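Local structure of SnoaL-like domain-containing protein (Methylibium petroleiphilum PM1, 3G16) at residues Trp73-Leu78 with Ala87-Thr92; Gly104-Glu109 with Arg118-Phe123; Ala10-Val15 with Ile80-Ala85; Tyr42-Met47 with Ala122-Pro127. The protein is of unknown function but has the cystatin-like fold of SnoaL-like proteins, and probably binds a small molecule in the pocket of its curved sheet. All coordinates share one frame; numbering follows the deposited sequence. Where two conformers were deposited one is given.

All four contacts reach one mixed sheet of the cystatin-like fold, in which strand 71-81 lies beside 86-95, then 100-111, 116-124 and 39-42. Contact 1 pairs 71-81 with 86-95 and contact 2 pairs 100-111 with 116-124; their centres are about 10 Å apart, and strands 86-95 and 100-111 join them through backbone bonds. Contact 3 packs helix 9-24 on the end of strand 71-81, whereas contact 4, its centre about 24 Å away, sets the loop after strand 39-42 on strand 116-124. Along the chain contact 1 closes before contact 2 opens, nested inside the loop closed by contact 4. All four touch the second subunit, so sheet and flanking loops lie near the dimer interface.

Contact 1: Trp73-Leu78 with Ala87-Thr92; sequences WTIDAL and AAIEWT
Thr92 OG1 donates to Asp76 OD2 over 2.7 Å, meeting the syn lone pair of that oxygen, while the two side chains cross at about a right angle. The other carboxylate oxygen, Asp76 OD1, accepts from Thr74 OG1 at 2.8 Å, so one threonine hydroxyl from each strand holds the group. A water bridges Asp76 OD2 and Trp91 O, donating to both, and Arg103 is a further partner of Thr92 OG1. An alanine in place of Asp76 would probably leave both threonine hydroxyls without their acceptor and the bridging water less firmly held. In the backbone, Glu90 O takes two donors from the same face of its carbonyl plane, Asp76 N at 2.8 Å and Ala77 N at 3.2 Å. Two successive residues thus face one, which defines a classic beta bulge in the antiparallel hairpin of strands 71-81 and 86-95, and the register shifts by one between Ile75 and Ala77. Ladder bonds continue on both sides: Thr74 and Thr92 exchange a pair, and Glu90 N returns a bond to Ala77 O. Beside Ala77 CB lies Glu90 OE1 at 3.6 Å, but the polar end of Glu90 is committed to the second subunit, with Tyr147 and Arg121 of that chain as partners. On the face bearing Ile75, Leu78 and Ile89 the contact is apolar. Leu78 runs alongside Ile89, chi2 (52°) setting Leu78 CD1 3.9 Å from Ile89 CG1, while Ile75 CG2 meets Ile89 CG2 at 4.1 Å, and Tyr20 of helix 9-24 packs on both isoleucines.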
loop_
_atom_site.group_PDB
_atom_site.type_symbol
_atom_site.label_atom_id
_atom_site.label_comp_id
_atom_site.label_asym_id
_atom_site.label_seq_id
_atom_site.Cartn_x
_atom_site.Cartn_y
_atom_site.Cartn_z
ATOM N N TRP A 73 10.201 5.523 12.216
ATOM C CA TRP A 73 9.122 4.812 11.569
ATOM C C TRP A 73 8.330 3.964 12.551
ATOM O O TRP A 73 8.894 3.333 13.438
ATOM C CB TRP A 73 9.717 3.876 10.514
ATOM C CG TRP A 73 10.275 4.536 9.340
ATOM C CD1 TRP A 73 9.597 4.793 8.183
ATOM C CD2 TRP A 73 11.634 4.945 9.106
ATOM N NE1 TRP A 73 10.422 5.397 7.270
ATOM C CE2 TRP A 73 11.690 5.481 7.798
ATOM C CE3 TRP A 73 12.794 4.945 9.873
ATOM C CZ2 TRP A 73 12.890 5.950 7.242
ATOM C CZ3 TRP A 73 13.971 5.413 9.305
ATOM C CH2 TRP A 73 13.998 5.909 8.003
ATOM N N THR A 74 7.045 3.853 12.308
ATOM C CA THR A 74 6.177 2.961 13.037
ATOM C C THR A 74 5.456 2.021 12.083
ATOM O O THR A 74 5.100 2.401 10.944
ATOM C CB THR A 74 5.156 3.708 13.906
ATOM O OG1 THR A 74 4.295 4.509 13.095
ATOM C CG2 THR A 74 5.867 4.593 14.922
ATOM N N ILE A 75 5.221 0.789 12.550
ATOM C CA ILE A 75 4.414 -0.196 11.848
ATOM C C ILE A 75 3.021 -0.024 12.415
ATOM O O ILE A 75 2.801 -0.280 13.605
ATOM C CB ILE A 75 4.907 -1.623 12.076
ATOM C CG1 ILE A 75 6.314 -1.825 11.492
ATOM C CG2 ILE A 75 3.897 -2.625 11.528
ATOM C CD1 ILE A 75 6.933 -3.224 11.754
ATOM N N ASP A 76 2.098 0.438 11.591
ATOM C CA ASP A 76 0.737 0.704 12.023
ATOM C C ASP A 76 -0.234 -0.433 11.734
ATOM O O ASP A 76 -1.240 -0.603 12.431
ATOM C CB ASP A 76 0.248 1.989 11.370
ATOM C CG ASP A 76 1.170 3.163 11.639
ATOM O OD1 ASP A 76 1.826 3.196 12.712
ATOM O OD2 ASP A 76 1.219 4.060 10.803
ATOM N N ALA A 77 0.017 -1.184 10.675
ATOM C CA ALA A 77 -0.767 -2.383 10.357
ATOM C C ALA A 77 0.157 -3.318 9.643
ATOM O O ALA A 77 1.051 -2.884 8.913
ATOM C CB ALA A 77 -2.027 -2.060 9.493
ATOM N N LEU A 78 -0.034 -4.607 9.823
ATOM C CA LEU A 78 0.839 -5.609 9.239
ATOM C C LEU A 78 -0.018 -6.758 8.722
ATOM O O LEU A 78 -0.734 -7.390 9.508
ATOM C CB LEU A 78 1.858 -6.071 10.291
ATOM C CG LEU A 78 2.834 -7.132 9.882
ATOM C CD1 LEU A 78 3.579 -6.788 8.555
ATOM C CD2 LEU A 78 3.794 -7.334 11.079
ATOM N N ALA A 87 3.919 -9.740 2.274
ATOM C CA ALA A 87 3.321 -8.962 3.338
ATOM C C ALA A 87 3.002 -7.561 2.842
ATOM O O ALA A 87 3.459 -7.123 1.802
ATOM C CB ALA A 87 4.230 -8.880 4.562
ATOM N N ALA A 88 2.188 -6.869 3.615
ATOM C CA ALA A 88 1.914 -5.464 3.367
ATOM C C ALA A 88 1.976 -4.784 4.731
ATOM O O ALA A 88 1.559 -5.320 5.749
ATOM C CB ALA A 88 0.552 -5.207 2.682
ATOM N N ILE A 89 2.501 -3.571 4.737
ATOM C CA ILE A 89 2.718 -2.805 5.956
ATOM C C ILE A 89 2.130 -1.408 5.779
ATOM O O ILE A 89 2.456 -0.730 4.766
ATOM C CB ILE A 89 4.231 -2.629 6.260
ATOM C CG1 ILE A 89 4.981 -3.986 6.213
ATOM C CG2 ILE A 89 4.444 -1.884 7.581
ATOM C CD1 ILE A 89 6.517 -3.838 6.297
ATOM N N GLU A 90 1.297 -0.949 6.707
ATOM C CA GLU A 90 0.861 0.454 6.764
ATOM C C GLU A 90 1.805 1.075 7.764
ATOM O O GLU A 90 2.003 0.504 8.842
ATOM C CB GLU A 90 -0.573 0.615 7.236
ATOM C CG GLU A 90 -1.134 2.008 7.146
ATOM C CD GLU A 90 -2.520 2.110 7.753
ATOM O OE1 GLU A 90 -2.810 1.329 8.703
ATOM O OE2 GLU A 90 -3.303 2.958 7.301
ATOM N N TRP A 91 2.450 2.169 7.380
ATOM C CA TRP A 91 3.514 2.736 8.171
ATOM C C TRP A 91 3.419 4.256 8.309
ATOM O O TRP A 91 2.680 4.924 7.559
ATOM C CB TRP A 91 4.886 2.339 7.554
ATOM C CG TRP A 91 5.000 2.673 6.089
ATOM C CD1 TRP A 91 4.883 1.778 5.071
ATOM C CD2 TRP A 91 5.213 3.956 5.460
ATOM N NE1 TRP A 91 4.979 2.414 3.849
ATOM C CE2 TRP A 91 5.212 3.743 4.055
ATOM C CE3 TRP A 91 5.456 5.242 5.939
ATOM C CZ2 TRP A 91 5.393 4.785 3.135
ATOM C CZ3 TRP A 91 5.639 6.279 5.027
ATOM C CH2 TRP A 91 5.603 6.033 3.636
ATOM N N THR A 92 4.203 4.797 9.224
ATOM C CA THR A 92 4.354 6.231 9.376
ATOM C C THR A 92 5.841 6.513 9.409
ATOM O O THR A 92 6.600 5.837 10.118
ATOM C CB THR A 92 3.692 6.784 10.641
ATOM O OG1 THR A 92 2.283 6.493 10.580
ATOM C CG2 THR A 92 3.884 8.313 10.779
HETATM O O HOH W 1 -0.006 4.923 8.588
#

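Contact 2: Gly104-Glu109 with Arg118-Phe123; sequences GAECVE and REIRAF
Glu109 and Arg118 meet at the bulged end of an antiparallel hairpin formed by strands 100-111 and 116-124 of the cystatin-like sheet. Arg118 and Glu119 both face Glu109, the mark of a classic beta bulge: Glu109 O receives Arg118 N at 2.8 Å and, weakly, Glu119 N. Farther along, the Cys107-Arg121 and Ala105-Phe123 pairs each exchange two backbone bonds. The ionic contacts form a network on the Glu109 side. Arg118 approaches side-on, NE and NH2 both gripping Glu109 OE1, with the NE bond at 2.9 Å and the oxygen close to the guanidinium plane. Arg121 NH1 reaches Glu109 OE2 at 3.0 Å from above the carboxylate plane and also binds Glu119 OE2 at 2.8 Å; this shared cation, with Arg145 bound to Glu119, probably offsets the repulsion between the two stacked carboxylates. Arg121 NE turns to Glu90 of the second subunit. On the face of Glu106, Val108 and Ile120, Val108 CG2 meets Ile120 CG1 at 4.3 Å. Glu106, its OE2 hydrogen-bonded to Tyr20, has CG between the backbone N and the carbonyl carbon (chi1 64°), and the extended chain beyond carries the carboxylate to the Ile120 methyl. Here Ile120 CG2 lies 3.5 Å from Glu106 CD.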
loop_
_atom_site.group_PDB
_atom_site.type_symbol
_atom_site.label_atom_id
_atom_site.label_comp_id
_atom_site.label_asym_id
_atom_site.label_seq_id
_atom_site.Cartn_x
_atom_site.Cartn_y
_atom_site.Cartn_z
ATOM N N GLY A 104 1.974 5.982 4.800
ATOM C CA GLY A 104 1.875 5.208 3.578
ATOM C C GLY A 104 1.678 3.744 3.803
ATOM O O GLY A 104 1.455 3.301 4.933
ATOM N N ALA A 105 1.814 2.974 2.733
ATOM C CA ALA A 105 1.725 1.522 2.827
ATOM C C ALA A 105 2.686 0.946 1.820
ATOM O O ALA A 105 3.046 1.610 0.840
ATOM C CB ALA A 105 0.307 1.037 2.593
ATOM N N GLU A 106 3.147 -0.267 2.095
ATOM C CA GLU A 106 4.067 -0.903 1.162
ATOM C C GLU A 106 3.836 -2.384 1.051
ATOM O O GLU A 106 3.397 -3.031 2.000
ATOM C CB GLU A 106 5.500 -0.619 1.523
ATOM C CG GLU A 106 5.963 -1.185 2.881
ATOM C CD GLU A 106 7.258 -0.519 3.374
ATOM O OE1 GLU A 106 7.607 0.551 2.899
ATOM O OE2 GLU A 106 7.870 -1.088 4.311
ATOM N N CYS A 107 4.106 -2.909 -0.151
ATOM C CA CYS A 107 4.067 -4.349 -0.408
ATOM C C CYS A 107 5.459 -4.884 -0.250
ATOM O O CYS A 107 6.430 -4.255 -0.731
ATOM C CB CYS A 107 3.594 -4.612 -1.811
ATOM S SG CYS A 107 1.841 -4.123 -2.058
ATOM N N VAL A 108 5.586 -6.036 0.416
ATOM C CA VAL A 108 6.873 -6.655 0.683
ATOM C C VAL A 108 6.868 -8.050 0.138
ATOM O O VAL A 108 5.975 -8.855 0.497
ATOM C CB VAL A 108 7.125 -6.686 2.210
ATOM C CG1 VAL A 108 8.456 -7.342 2.556
ATOM C CG2 VAL A 108 7.069 -5.288 2.821
ATOM N N GLU A 109 7.816 -8.382 -0.738
ATOM C CA GLU A 109 7.983 -9.736 -1.215
ATOM C C GLU A 109 9.142 -10.396 -0.509
ATOM O O GLU A 109 10.204 -9.818 -0.389
ATOM C CB GLU A 109 8.279 -9.786 -2.709
ATOM C CG GLU A 109 7.209 -9.185 -3.599
ATOM C CD GLU A 109 7.449 -9.424 -5.063
ATOM O OE1 GLU A 109 8.513 -9.920 -5.451
ATOM O OE2 GLU A 109 6.523 -9.030 -5.824
ATOM N N ARG A 118 13.025 -9.545 -0.532
ATOM C CA ARG A 118 13.625 -9.340 -1.871
ATOM C C ARG A 118 13.177 -8.055 -2.538
ATOM O O ARG A 118 13.855 -7.571 -3.414
ATOM C CB ARG A 118 13.374 -10.547 -2.796
ATOM C CG ARG A 118 11.994 -10.679 -3.279
ATOM C CD ARG A 118 11.858 -11.874 -4.207
ATOM N NE ARG A 118 10.548 -11.937 -4.796
ATOM C CZ ARG A 118 10.096 -12.988 -5.444
ATOM N NH1 ARG A 118 10.843 -14.090 -5.572
ATOM N NH2 ARG A 118 8.889 -12.957 -5.965
ATOM N N GLU A 119 12.052 -7.502 -2.127
ATOM C CA GLU A 119 11.540 -6.293 -2.763
ATOM C C GLU A 119 10.544 -5.610 -1.869
ATOM O O GLU A 119 9.758 -6.273 -1.195
ATOM C CB GLU A 119 10.841 -6.675 -4.067
ATOM C CG GLU A 119 10.362 -5.502 -4.901
ATOM C CD GLU A 119 9.847 -5.935 -6.250
ATOM O OE1 GLU A 119 10.680 -6.376 -7.085
ATOM O OE2 GLU A 119 8.631 -5.897 -6.468
ATOM N N ILE A 120 10.550 -4.271 -1.912
ATOM C CA ILE A 120 9.552 -3.443 -1.209
ATOM C C ILE A 120 9.048 -2.409 -2.211
ATOM O O ILE A 120 9.866 -1.812 -2.942
ATOM C CB ILE A 120 10.088 -2.756 0.064
ATOM C CG1 ILE A 120 10.671 -3.797 1.028
ATOM C CG2 ILE A 120 8.986 -1.899 0.700
ATOM C CD1 ILE A 120 11.285 -3.197 2.280
ATOM N N ARG A 121 7.735 -2.236 -2.303
ATOM C CA ARG A 121 7.105 -1.231 -3.188
ATOM C C ARG A 121 6.273 -0.340 -2.286
ATOM O O ARG A 121 5.286 -0.807 -1.726
ATOM C CB ARG A 121 6.260 -1.923 -4.244
ATOM C CG ARG A 121 7.046 -2.885 -5.130
ATOM C CD ARG A 121 6.243 -3.382 -6.310
ATOM N NE ARG A 121 5.017 -4.081 -5.982
ATOM C CZ ARG A 121 4.960 -5.357 -5.602
ATOM N NH1 ARG A 121 6.051 -6.091 -5.460
ATOM N NH2 ARG A 121 3.785 -5.920 -5.378
ATOM N N ALA A 122 6.654 0.948 -2.187
ATOM C CA ALA A 122 5.979 1.862 -1.259
ATOM C C ALA A 122 5.113 2.908 -1.948
ATOM O O ALA A 122 5.434 3.408 -3.032
ATOM C CB ALA A 122 7.000 2.592 -0.383
ATOM N N PHE A 123 4.010 3.208 -1.272
ATOM C CA PHE A 123 2.948 4.118 -1.727
ATOM C C PHE A 123 2.670 5.082 -0.596
ATOM O O PHE A 123 2.861 4.729 0.577
ATOM C CB PHE A 123 1.694 3.338 -2.072
ATOM C CG PHE A 123 1.960 2.259 -3.090
ATOM C CD1 PHE A 123 1.901 2.511 -4.436
ATOM C CD2 PHE A 123 2.366 1.003 -2.693
ATOM C CE1 PHE A 123 2.193 1.527 -5.390
ATOM C CE2 PHE A 123 2.664 0.002 -3.627
ATOM C CZ PHE A 123 2.565 0.276 -4.959
HETATM O O HOH W 2 10.553 -9.183 -7.130
HETATM O O HOH W 3 3.976 -8.887 -5.421
#

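Contact 3: Ala10-Val15 with Ile80-Ala85; sequences AAMEKV and IDAETA
Ile80 and Met12 meet just ahead of a turn whose polar centre is Asp81 OD1, which accepts two backbone N-H groups. Glu83 N reaches that oxygen at 2.9 Å, nearly in line with its C-O bond, and Thr84 N comes at 3.3 Å from above the carboxylate plane. The first bond makes an Asx turn and the second an Asx motif, and together they probably help to fix the turn that follows strand 71-81. Asp81 OD2 faces across the dimer, where Ile80 N and Arg9 of the second subunit bind it.

The contact with helix 9-24 is made by carbon and selenium. Met12, modelled as selenomethionine, slides past Ile80 in the opposite direction, and its bend at chi3 (-80°) carries CE to the strand. Met12 CE lies 3.5 Å from Ile80 CG2, a close carbon-carbon approach, and 3.9 Å from Ala82 CA. Met12 SE rests against the backbone of Ala85, 3.8 Å from Ala85 C. At the next residue of the helix, Glu13 CB touches Ile80 CD1 at 3.7 Å, while the carboxylate of Glu13 pairs with Arg17 along the helix. Phe110 of strand 100-111 also packs on Met12. Since these cross-contacts are apolar, the helix probably depends here on close shape fit, whereas the directional bonds are spent on shaping the turn and joining the subunits.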
loop_
_atom_site.group_PDB
_atom_site.type_symbol
_atom_site.label_atom_id
_atom_site.label_comp_id
_atom_site.label_asym_id
_atom_site.label_seq_id
_atom_site.Cartn_x
_atom_site.Cartn_y
_atom_site.Cartn_z
ATOM N N ALA A 10 5.135 -16.054 11.398
ATOM C CA ALA A 10 6.050 -15.566 12.433
ATOM C C ALA A 10 7.415 -15.210 11.874
ATOM O O ALA A 10 8.027 -14.238 12.283
ATOM C CB ALA A 10 6.207 -16.592 13.555
ATOM N N ALA A 11 7.922 -16.045 10.972
ATOM C CA ALA A 11 9.229 -15.777 10.371
ATOM C C ALA A 11 9.237 -14.482 9.600
ATOM O O ALA A 11 10.201 -13.732 9.630
ATOM C CB ALA A 11 9.600 -16.946 9.488
HETATM N N MSE A 12 8.192 -14.242 8.838
HETATM C CA MSE A 12 8.098 -13.004 8.043
HETATM C C MSE A 12 7.939 -11.804 8.944
HETATM O O MSE A 12 8.586 -10.776 8.761
HETATM C CB MSE A 12 6.958 -13.111 7.021
HETATM C CG MSE A 12 7.351 -13.993 5.855
HETATM SE SE MSE A 12 5.997 -13.955 4.449
HETATM C CE MSE A 12 4.894 -15.129 5.253
ATOM N N GLU A 13 7.129 -11.954 9.985
ATOM C CA GLU A 13 6.949 -10.846 10.916
ATOM C C GLU A 13 8.264 -10.493 11.592
ATOM O O GLU A 13 8.565 -9.321 11.774
ATOM C CB GLU A 13 5.917 -11.192 11.985
ATOM C CG GLU A 13 5.672 -10.067 12.916
ATOM C CD GLU A 13 4.508 -10.284 13.842
ATOM O OE1 GLU A 13 3.756 -11.268 13.623
ATOM O OE2 GLU A 13 4.347 -9.465 14.786
ATOM N N LYS A 14 9.046 -11.496 11.975
ATOM C CA LYS A 14 10.315 -11.275 12.650
ATOM C C LYS A 14 11.278 -10.503 11.775
ATOM O O LYS A 14 11.941 -9.566 12.250
ATOM C CB LYS A 14 10.927 -12.597 13.135
ATOM C CG LYS A 14 10.180 -13.151 14.336
ATOM C CD LYS A 14 10.560 -14.586 14.673
ATOM C CE LYS A 14 9.566 -15.231 15.624
ATOM N NZ LYS A 14 9.627 -16.632 15.617
ATOM N N VAL A 15 11.389 -10.874 10.492
ATOM C CA VAL A 15 12.268 -10.117 9.614
ATOM C C VAL A 15 11.804 -8.670 9.433
ATOM O O VAL A 15 12.605 -7.724 9.492
ATOM C CB VAL A 15 12.351 -10.813 8.246
ATOM C CG1 VAL A 15 13.115 -9.979 7.209
ATOM C CG2 VAL A 15 13.023 -12.193 8.394
ATOM N N ILE A 80 0.084 -10.296 6.657
ATOM C CA ILE A 80 1.027 -11.335 6.268
ATOM C C ILE A 80 0.328 -12.501 5.592
ATOM O O ILE A 80 -0.638 -13.060 6.122
ATOM C CB ILE A 80 1.883 -11.826 7.465
ATOM C CG1 ILE A 80 2.657 -10.661 8.076
ATOM C CG2 ILE A 80 2.816 -12.982 6.987
ATOM C CD1 ILE A 80 3.244 -11.009 9.429
ATOM N N ASP A 81 0.821 -12.843 4.407
ATOM C CA ASP A 81 0.211 -13.888 3.559
ATOM C C ASP A 81 1.197 -15.061 3.379
ATOM O O ASP A 81 2.115 -15.015 2.539
ATOM C CB ASP A 81 -0.203 -13.279 2.218
ATOM C CG ASP A 81 -1.045 -14.198 1.361
ATOM O OD1 ASP A 81 -0.998 -15.428 1.521
ATOM O OD2 ASP A 81 -1.758 -13.670 0.500
ATOM N N ALA A 82 0.982 -16.135 4.155
ATOM C CA ALA A 82 1.858 -17.297 4.017
ATOM C C ALA A 82 1.629 -18.085 2.721
ATOM O O ALA A 82 2.466 -18.876 2.336
ATOM C CB ALA A 82 1.731 -18.206 5.216
ATOM N N GLU A 83 0.512 -17.894 2.039
ATOM C CA GLU A 83 0.302 -18.591 0.788
ATOM C C GLU A 83 1.217 -18.047 -0.288
ATOM O O GLU A 83 1.727 -18.796 -1.089
ATOM C CB GLU A 83 -1.156 -18.446 0.324
ATOM C CG GLU A 83 -1.474 -19.166 -0.959
ATOM C CD GLU A 83 -1.322 -20.680 -0.862
ATOM O OE1 GLU A 83 -1.544 -21.255 0.243
ATOM O OE2 GLU A 83 -0.982 -21.286 -1.921
ATOM N N THR A 84 1.419 -16.737 -0.286
ATOM C CA THR A 84 2.211 -16.062 -1.318
ATOM C C THR A 84 3.612 -15.634 -0.873
ATOM O O THR A 84 4.395 -15.148 -1.665
ATOM C CB THR A 84 1.454 -14.808 -1.837
ATOM O OG1 THR A 84 1.276 -13.906 -0.753
ATOM C CG2 THR A 84 0.115 -15.181 -2.466
ATOM N N ALA A 85 3.890 -15.770 0.419
ATOM C CA ALA A 85 5.148 -15.303 0.992
ATOM C C ALA A 85 5.320 -13.807 0.716
ATOM O O ALA A 85 6.370 -13.331 0.259
ATOM C CB ALA A 85 6.380 -16.156 0.498
#

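Contact 4: Tyr42-Met47 with Ala122-Pro127; sequences YFPAGM and AFYASP
Pro44 and Tyr124 form the tightly packed part of this contact. The proline ring crosses the tyrosine at about a right angle and sets CG over one face of the aromatic ring, 3.9 Å from its centroid and 14° off the normal, a CH-pi contact. Met47, a selenomethionine, meets the same ring at its edge: SE stands 5.2 Å from the Tyr124 centroid in a Met-aromatic contact. Its bends at chi2 and chi3 (-57° and -59°) fold Met47 CE back to within 3.5 Å of Tyr124 OH. A type II turn from Pro44 to Met47, closed by Met47 N to Pro44 O, brings proline and selenomethionine to one tyrosine, in the loop that follows strand 39-42 of the cystatin-like sheet. Tyr124 OH also binds an unidentified ligand, so the ring probably lines a pocket. An alanine in place of Tyr124 would probably open a gap beneath Pro44 and leave Met47 without its aromatic partner. The outer side is looser: exposed Gly46 makes no approach to the strand. Buried Phe43 CD1 lies 4.0 Å from Tyr124 OH and 4.3 Å from Ala122 CB. Within the sheet, Ala122 N donates to Tyr42 O at 2.9 Å, while Ala122 O is buried against Pro44 CD without a polar partner.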
loop_
_atom_site.group_PDB
_atom_site.type_symbol
_atom_site.label_atom_id
_atom_site.label_comp_id
_atom_site.label_asym_id
_atom_site.label_seq_id
_atom_site.Cartn_x
_atom_site.Cartn_y
_atom_site.Cartn_z
ATOM N N TYR A 42 11.299 0.277 -4.102
ATOM C CA TYR A 42 10.684 1.214 -5.037
ATOM C C TYR A 42 9.831 2.190 -4.261
ATOM O O TYR A 42 9.269 1.873 -3.189
ATOM C CB TYR A 42 9.829 0.454 -6.038
ATOM C CG TYR A 42 10.593 -0.524 -6.887
ATOM C CD1 TYR A 42 11.193 -0.117 -8.034
ATOM C CD2 TYR A 42 10.737 -1.858 -6.535
ATOM C CE1 TYR A 42 11.924 -0.986 -8.827
ATOM C CE2 TYR A 42 11.458 -2.745 -7.321
ATOM C CZ TYR A 42 12.047 -2.311 -8.471
ATOM O OH TYR A 42 12.765 -3.194 -9.284
ATOM N N PHE A 43 9.647 3.354 -4.893
ATOM C CA PHE A 43 8.909 4.485 -4.327
ATOM C C PHE A 43 8.118 5.153 -5.429
ATOM O O PHE A 43 8.395 4.933 -6.589
ATOM C CB PHE A 43 9.889 5.539 -3.736
ATOM C CG PHE A 43 10.807 4.982 -2.723
ATOM C CD1 PHE A 43 10.425 4.889 -1.421
ATOM C CD2 PHE A 43 12.077 4.557 -3.085
ATOM C CE1 PHE A 43 11.268 4.378 -0.456
ATOM C CE2 PHE A 43 12.941 4.042 -2.132
ATOM C CZ PHE A 43 12.556 3.938 -0.821
ATOM N N PRO A 44 7.182 6.019 -5.035
ATOM C CA PRO A 44 6.545 6.786 -6.106
ATOM C C PRO A 44 7.562 7.456 -7.019
ATOM O O PRO A 44 8.598 7.963 -6.527
ATOM C CB PRO A 44 5.709 7.799 -5.321
ATOM C CG PRO A 44 5.396 7.143 -4.062
ATOM C CD PRO A 44 6.634 6.329 -3.713
ATOM N N ALA A 45 7.285 7.546 -8.313
ATOM C CA ALA A 45 8.216 8.223 -9.235
ATOM C C ALA A 45 8.321 9.679 -8.739
ATOM O O ALA A 45 7.329 10.295 -8.275
ATOM C CB ALA A 45 7.763 8.168 -10.685
ATOM N N GLY A 46 9.536 10.178 -8.746
ATOM C CA GLY A 46 9.829 11.524 -8.292
ATOM C C GLY A 46 10.444 11.546 -6.925
ATOM O O GLY A 46 10.943 12.600 -6.493
HETATM N N MSE A 47 10.472 10.399 -6.255
HETATM C CA MSE A 47 11.007 10.315 -4.916
HETATM C C MSE A 47 12.385 9.688 -4.851
HETATM O O MSE A 47 12.611 8.633 -5.436
HETATM C CB MSE A 47 10.112 9.474 -4.009
HETATM C CG MSE A 47 8.754 10.038 -3.716
HETATM SE SE MSE A 47 8.796 11.813 -2.911
HETATM C CE MSE A 47 9.740 11.394 -1.482
ATOM N N ALA A 122 6.654 0.948 -2.187
ATOM C CA ALA A 122 5.979 1.862 -1.259
ATOM C C ALA A 122 5.113 2.908 -1.948
ATOM O O ALA A 122 5.434 3.408 -3.032
ATOM C CB ALA A 122 7.000 2.592 -0.383
ATOM N N PHE A 123 4.010 3.208 -1.272
ATOM C CA PHE A 123 2.948 4.118 -1.727
ATOM C C PHE A 123 2.670 5.082 -0.596
ATOM O O PHE A 123 2.861 4.729 0.577
ATOM C CB PHE A 123 1.694 3.338 -2.072
ATOM C CG PHE A 123 1.960 2.259 -3.090
ATOM C CD1 PHE A 123 1.901 2.511 -4.436
ATOM C CD2 PHE A 123 2.366 1.003 -2.693
ATOM C CE1 PHE A 123 2.193 1.527 -5.390
ATOM C CE2 PHE A 123 2.664 0.002 -3.627
ATOM C CZ PHE A 123 2.565 0.276 -4.959
ATOM N N TYR A 124 2.179 6.266 -0.928
ATOM C CA TYR A 124 2.013 7.330 0.050
ATOM C C TYR A 124 0.616 7.837 0.221
ATOM O O TYR A 124 -0.160 7.884 -0.737
ATOM C CB TYR A 124 2.840 8.550 -0.356
ATOM C CG TYR A 124 4.340 8.412 -0.401
ATOM C CD1 TYR A 124 5.020 7.365 0.236
ATOM C CD2 TYR A 124 5.102 9.408 -1.013
ATOM C CE1 TYR A 124 6.446 7.315 0.226
ATOM C CE2 TYR A 124 6.490 9.352 -1.018
ATOM C CZ TYR A 124 7.131 8.309 -0.415
ATOM O OH TYR A 124 8.501 8.264 -0.380
ATOM N N ALA A 125 0.318 8.330 1.435
ATOM C CA ALA A 125 -0.912 9.073 1.672
ATOM C C ALA A 125 -0.687 10.513 1.228
ATOM O O ALA A 125 -0.776 11.457 2.028
ATOM C CB ALA A 125 -1.277 9.033 3.168
ATOM N N SER A 126 -0.388 10.689 -0.061
ATOM C CA SER A 126 -0.126 11.990 -0.628
ATOM C C SER A 126 -1.069 12.179 -1.819
ATOM O O SER A 126 -1.311 11.229 -2.563
ATOM C CB SER A 126 1.345 12.083 -1.012
ATOM O OG SER A 126 1.648 13.376 -1.506
ATOM N N PRO A 127 -1.624 13.377 -1.999
ATOM C CA PRO A 127 -2.544 13.529 -3.112
ATOM C C PRO A 127 -1.883 13.331 -4.472
ATOM O O PRO A 127 -0.669 13.483 -4.629
ATOM C CB PRO A 127 -3.060 14.971 -2.926
ATOM C CG PRO A 127 -2.082 15.661 -2.201
ATOM C CD PRO A 127 -1.459 14.621 -1.251
#